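Local coordinates for protein aldehyde dehydrogenase 12 (PDB 6D97) that probably catalyses the NAD-dependent oxidation of L-glutamate gamma-semialdehyde to glutamate, the last step of proline catabolism in plants, at residues 203-217 with 513-525. Numbering follows the deposited sequence.
Sequences EIPLLQLMGALYMGN and GIGTPEAIKLVWS
The indole of Trp524 lies flat against helix 203-214, with the methyl of Ala212 over the centre of one face, a CH-pi contact in which CB stands 3.6 Å from the centroid of the six-membered ring. Val523 CG1, from the tryptophan's own helix, rests on the opposite face toward the rim. At the indole edge NE1 donates to Gln208 OE1 over 3.1 Å; the bond is bent, and the amide stands steeply to the ring, their planes 72° apart. Gln208 chi2, bent to -75°, folds the amide back across Ile514, and NE2 gives a second hydrogen bond to Gly513 O. With a water also donating to OE1, three bonds fix the rotation of this buried amide. The ring of Tyr214 has Met210 O over one face, offset toward the rim, and receives Ile520 CD1 at its edge, while its OH is hydrogen-bonded to Ser114 OG of helix 105-121.

Between these aromatic residues, the backbones come nearest at Gly211, where Gly211 CA is 5.1 Å from Ile520 CA. Gly211 C meets Trp524 CD1, and its O lies against Ile520 CG2. Beyond the helix end, where Gly216 closes a Schellman motif, Asn217 ND2 donates almost straight to Trp524 O (2.9 Å) and also to Ala212 O, while OD1 accepts from the backbone N of Tyr189 and Gly190. Met215 packs alongside, its CG against Ile520 CG2. At the other end, Ile514 lays CG1 across Leu207 CB at 3.8 Å.

The short helix axes cross at -67°, 9.1 Å apart. Helix 203-214 links parallel strands 191-196 and 218-223, the first beta-alpha-beta crossover of the Rossmann-type NAD-binding domain of aldehyde dehydrogenases, and helix 517-524, the last helix of the chain, packs against it.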
loop_
_atom_site.group_PDB
_atom_site.type_symbol
_atom_site.label_atom_id
_atom_site.label_comp_id
_atom_site.label_asym_id
_atom_site.label_seq_id
_atom_site.Cartn_x
_atom_site.Cartn_y
_atom_site.Cartn_z
ATOM N N GLU A 203 -20.219 -15.695 13.638
ATOM C CA GLU A 203 -19.381 -14.631 13.090
ATOM C C GLU A 203 -17.897 -14.932 13.265
ATOM O O GLU A 203 -17.120 -14.840 12.309
ATOM C CB GLU A 203 -19.738 -13.301 13.752
ATOM C CG GLU A 203 -18.923 -12.118 13.269
ATOM C CD GLU A 203 -19.310 -10.834 13.978
ATOM O OE1 GLU A 203 -20.448 -10.755 14.487
ATOM O OE2 GLU A 203 -18.478 -9.907 14.035
ATOM N N ILE A 204 -17.482 -15.278 14.479
ATOM C CA ILE A 204 -16.062 -15.490 14.758
ATOM C C ILE A 204 -15.546 -16.713 14.002
ATOM O O ILE A 204 -14.575 -16.585 13.241
ATOM C CB ILE A 204 -15.794 -15.609 16.268
ATOM C CG1 ILE A 204 -16.123 -14.297 16.981
ATOM C CG2 ILE A 204 -14.355 -16.022 16.512
ATOM C CD1 ILE A 204 -16.017 -14.390 18.484
ATOM N N PRO A 205 -16.140 -17.907 14.157
ATOM C CA PRO A 205 -15.585 -19.070 13.438
ATOM C C PRO A 205 -15.654 -18.955 11.923
ATOM O O PRO A 205 -14.700 -19.350 11.244
ATOM C CB PRO A 205 -16.425 -20.242 13.966
ATOM C CG PRO A 205 -17.643 -19.625 14.535
ATOM C CD PRO A 205 -17.240 -18.304 15.057
ATOM N N LEU A 206 -16.747 -18.420 11.368
ATOM C CA LEU A 206 -16.855 -18.324 9.912
ATOM C C LEU A 206 -15.787 -17.405 9.334
ATOM O O LEU A 206 -15.154 -17.736 8.324
ATOM C CB LEU A 206 -18.246 -17.835 9.505
ATOM C CG LEU A 206 -18.412 -17.483 8.021
ATOM C CD1 LEU A 206 -18.281 -18.726 7.156
ATOM C CD2 LEU A 206 -19.732 -16.776 7.753
ATOM N N LEU A 207 -15.569 -16.248 9.965
ATOM C CA LEU A 207 -14.643 -15.265 9.410
ATOM C C LEU A 207 -13.199 -15.743 9.500
ATOM O O LEU A 207 -12.399 -15.487 8.592
ATOM C CB LEU A 207 -14.814 -13.923 10.122
ATOM C CG LEU A 207 -15.801 -12.926 9.506
ATOM C CD1 LEU A 207 -17.184 -13.530 9.337
ATOM C CD2 LEU A 207 -15.871 -11.650 10.334
ATOM N N GLN A 208 -12.840 -16.439 10.583
ATOM C CA GLN A 208 -11.493 -16.991 10.677
ATOM C C GLN A 208 -11.341 -18.221 9.790
ATOM O O GLN A 208 -10.267 -18.451 9.219
ATOM C CB GLN A 208 -11.150 -17.325 12.132
ATOM C CG GLN A 208 -11.221 -16.142 13.092
ATOM C CD GLN A 208 -10.050 -15.180 12.953
ATOM O OE1 GLN A 208 -9.237 -15.294 12.033
ATOM N NE2 GLN A 208 -9.955 -14.227 13.876
ATOM N N LEU A 209 -12.404 -19.023 9.665
ATOM C CA LEU A 209 -12.360 -20.189 8.784
ATOM C C LEU A 209 -12.097 -19.778 7.343
ATOM O O LEU A 209 -11.209 -20.329 6.681
ATOM C CB LEU A 209 -13.667 -20.978 8.878
ATOM C CG LEU A 209 -13.850 -22.084 7.840
ATOM C CD1 LEU A 209 -12.859 -23.206 8.108
ATOM C CD2 LEU A 209 -15.277 -22.604 7.857
ATOM N N MET A 210 -12.859 -18.799 6.839
ATOM C CA MET A 210 -12.669 -18.358 5.461
ATOM C C MET A 210 -11.315 -17.688 5.282
ATOM O O MET A 210 -10.649 -17.901 4.262
ATOM C CB MET A 210 -13.796 -17.417 5.033
ATOM C CG MET A 210 -15.182 -18.039 5.139
ATOM S SD MET A 210 -15.328 -19.617 4.266
ATOM C CE MET A 210 -14.950 -19.124 2.584
ATOM N N GLY A 211 -10.890 -16.880 6.258
ATOM C CA GLY A 211 -9.575 -16.264 6.179
ATOM C C GLY A 211 -8.465 -17.286 6.048
ATOM O O GLY A 211 -7.574 -17.153 5.205
ATOM N N ALA A 212 -8.518 -18.337 6.870
ATOM C CA ALA A 212 -7.525 -19.400 6.778
ATOM C C ALA A 212 -7.544 -20.050 5.400
ATOM O O ALA A 212 -6.491 -20.262 4.786
ATOM C CB ALA A 212 -7.766 -20.442 7.870
ATOM N N LEU A 213 -8.739 -20.363 4.891
ATOM C CA LEU A 213 -8.838 -21.002 3.584
ATOM C C LEU A 213 -8.366 -20.075 2.472
ATOM O O LEU A 213 -7.694 -20.519 1.532
ATOM C CB LEU A 213 -10.275 -21.453 3.324
ATOM C CG LEU A 213 -10.753 -22.663 4.125
ATOM C CD1 LEU A 213 -12.263 -22.838 3.985
ATOM C CD2 LEU A 213 -10.021 -23.909 3.673
ATOM N N TYR A 214 -8.702 -18.783 2.565
ATOM C CA TYR A 214 -8.337 -17.835 1.514
ATOM C C TYR A 214 -6.835 -17.835 1.257
ATOM O O TYR A 214 -6.394 -17.840 0.102
ATOM C CB TYR A 214 -8.789 -16.422 1.885
ATOM C CG TYR A 214 -10.281 -16.181 1.905
ATOM C CD1 TYR A 214 -11.149 -16.984 1.175
ATOM C CD2 TYR A 214 -10.819 -15.138 2.653
ATOM C CE1 TYR A 214 -12.513 -16.757 1.192
ATOM C CE2 TYR A 214 -12.179 -14.905 2.683
ATOM C CZ TYR A 214 -13.024 -15.714 1.949
ATOM O OH TYR A 214 -14.381 -15.476 1.978
ATOM N N MET A 215 -6.033 -17.819 2.322
ATOM C CA MET A 215 -4.591 -17.678 2.168
ATOM C C MET A 215 -3.901 -18.982 1.801
ATOM O O MET A 215 -2.690 -18.971 1.552
ATOM C CB MET A 215 -3.975 -17.114 3.449
ATOM C CG MET A 215 -4.571 -15.781 3.874
ATOM S SD MET A 215 -4.671 -14.594 2.518
ATOM C CE MET A 215 -2.937 -14.343 2.145
ATOM N N GLY A 216 -4.626 -20.091 1.765
ATOM C CA GLY A 216 -4.078 -21.359 1.353
ATOM C C GLY A 216 -3.828 -22.373 2.456
ATOM O O GLY A 216 -3.105 -23.350 2.214
ATOM N N ASN A 217 -4.391 -22.179 3.642
ATOM C CA ASN A 217 -4.219 -23.125 4.733
ATOM C C ASN A 217 -5.291 -24.210 4.677
ATOM O O ASN A 217 -6.310 -24.081 3.992
ATOM C CB ASN A 217 -4.276 -22.409 6.083
ATOM C CG ASN A 217 -3.307 -21.244 6.171
ATOM O OD1 ASN A 217 -2.110 -21.435 6.378
ATOM N ND2 ASN A 217 -3.823 -20.030 6.016
ATOM N N GLY A 513 -6.422 -10.302 14.550
ATOM C CA GLY A 513 -7.520 -9.517 14.041
ATOM C C GLY A 513 -8.530 -10.437 13.380
ATOM O O GLY A 513 -8.331 -11.650 13.279
ATOM N N ILE A 514 -9.629 -9.834 12.935
ATOM C CA ILE A 514 -10.682 -10.586 12.269
ATOM C C ILE A 514 -11.405 -9.654 11.311
ATOM O O ILE A 514 -11.525 -8.452 11.560
ATOM C CB ILE A 514 -11.648 -11.219 13.301
ATOM C CG1 ILE A 514 -12.625 -12.178 12.620
ATOM C CG2 ILE A 514 -12.402 -10.139 14.072
ATOM C CD1 ILE A 514 -13.463 -12.981 13.601
ATOM N N GLY A 515 -11.863 -10.212 10.190
ATOM C CA GLY A 515 -12.726 -9.480 9.283
ATOM C C GLY A 515 -12.081 -8.851 8.062
ATOM O O GLY A 515 -12.457 -9.165 6.927
ATOM N N THR A 516 -11.118 -7.957 8.280
ATOM C CA THR A 516 -10.571 -7.125 7.217
ATOM C C THR A 516 -9.512 -7.873 6.412
ATOM O O THR A 516 -8.984 -8.896 6.857
ATOM C CB THR A 516 -9.968 -5.847 7.802
ATOM O OG1 THR A 516 -8.887 -6.168 8.688
ATOM C CG2 THR A 516 -11.015 -5.068 8.555
ATOM N N PRO A 517 -9.194 -7.386 5.206
ATOM C CA PRO A 517 -8.087 -7.994 4.449
ATOM C C PRO A 517 -6.779 -8.012 5.215
ATOM O O PRO A 517 -6.037 -8.998 5.134
ATOM C CB PRO A 517 -7.998 -7.113 3.196
ATOM C CG PRO A 517 -9.384 -6.558 3.031
ATOM C CD PRO A 517 -9.930 -6.381 4.417
ATOM N N GLU A 518 -6.476 -6.945 5.959
ATOM C CA GLU A 518 -5.254 -6.919 6.757
ATOM C C GLU A 518 -5.286 -7.980 7.845
ATOM O O GLU A 518 -4.288 -8.676 8.069
ATOM C CB GLU A 518 -5.047 -5.535 7.371
ATOM C CG GLU A 518 -4.834 -4.438 6.345
ATOM C CD GLU A 518 -6.135 -3.958 5.731
ATOM O OE1 GLU A 518 -7.201 -4.227 6.327
ATOM O OE2 GLU A 518 -6.093 -3.323 4.656
ATOM N N ALA A 519 -6.425 -8.115 8.532
ATOM C CA ALA A 519 -6.553 -9.121 9.581
ATOM C C ALA A 519 -6.340 -10.522 9.028
ATOM O O ALA A 519 -5.657 -11.347 9.646
ATOM C CB ALA A 519 -7.924 -9.009 10.243
ATOM N N ILE A 520 -6.911 -10.808 7.858
ATOM C CA ILE A 520 -6.751 -12.126 7.253
ATOM C C ILE A 520 -5.291 -12.376 6.900
ATOM O O ILE A 520 -4.744 -13.452 7.171
ATOM C CB ILE A 520 -7.658 -12.256 6.020
ATOM C CG1 ILE A 520 -9.122 -12.227 6.450
ATOM C CG2 ILE A 520 -7.331 -13.529 5.257
ATOM C CD1 ILE A 520 -10.088 -12.210 5.280
ATOM N N LYS A 521 -4.636 -11.382 6.295
ATOM C CA LYS A 521 -3.249 -11.561 5.877
ATOM C C LYS A 521 -2.315 -11.686 7.074
ATOM O O LYS A 521 -1.386 -12.502 7.055
ATOM C CB LYS A 521 -2.818 -10.407 4.973
ATOM C CG LYS A 521 -3.469 -10.415 3.600
ATOM C CD LYS A 521 -2.987 -9.245 2.750
ATOM C CE LYS A 521 -4.000 -8.116 2.708
ATOM N NZ LYS A 521 -3.401 -6.830 2.236
ATOM N N LEU A 522 -2.543 -10.897 8.129
ATOM C CA LEU A 522 -1.693 -10.988 9.314
ATOM C C LEU A 522 -1.842 -12.341 9.999
ATOM O O LEU A 522 -0.848 -12.969 10.385
ATOM C CB LEU A 522 -2.031 -9.860 10.290
ATOM C CG LEU A 522 -1.561 -10.082 11.729
ATOM C CD1 LEU A 522 -0.069 -9.792 11.839
ATOM C CD2 LEU A 522 -2.361 -9.244 12.713
ATOM N N VAL A 523 -3.077 -12.813 10.141
ATOM C CA VAL A 523 -3.332 -13.999 10.949
ATOM C C VAL A 523 -3.005 -15.275 10.184
ATOM O O VAL A 523 -2.490 -16.239 10.761
ATOM C CB VAL A 523 -4.794 -13.984 11.438
ATOM C CG1 VAL A 523 -5.164 -15.310 12.063
ATOM C CG2 VAL A 523 -5.000 -12.859 12.442
ATOM N N TRP A 524 -3.282 -15.307 8.880
ATOM C CA TRP A 524 -3.318 -16.559 8.134
ATOM C C TRP A 524 -2.241 -16.679 7.067
ATOM O O TRP A 524 -2.293 -17.607 6.253
ATOM C CB TRP A 524 -4.701 -16.747 7.514
ATOM C CG TRP A 524 -5.720 -16.997 8.565
ATOM C CD1 TRP A 524 -6.833 -16.249 8.836
ATOM C CD2 TRP A 524 -5.699 -18.054 9.527
ATOM N NE1 TRP A 524 -7.515 -16.792 9.899
ATOM C CE2 TRP A 524 -6.840 -17.901 10.340
ATOM C CE3 TRP A 524 -4.830 -19.125 9.774
ATOM C CZ2 TRP A 524 -7.133 -18.775 11.382
ATOM C CZ3 TRP A 524 -5.120 -19.990 10.806
ATOM C CH2 TRP A 524 -6.265 -19.811 11.598
ATOM N N SER A 525 -1.262 -15.781 7.054
ATOM C CA SER A 525 -0.129 -15.933 6.158
ATOM C C SER A 525 1.104 -15.339 6.822
ATOM O O SER A 525 1.019 -14.613 7.817
ATOM C CB SER A 525 -0.386 -15.279 4.796
ATOM O OG SER A 525 -0.445 -13.869 4.902
HETATM O O HOH W 1 -11.096 -12.854 9.441
HETATM O O HOH W 2 -8.431 -13.344 10.145
#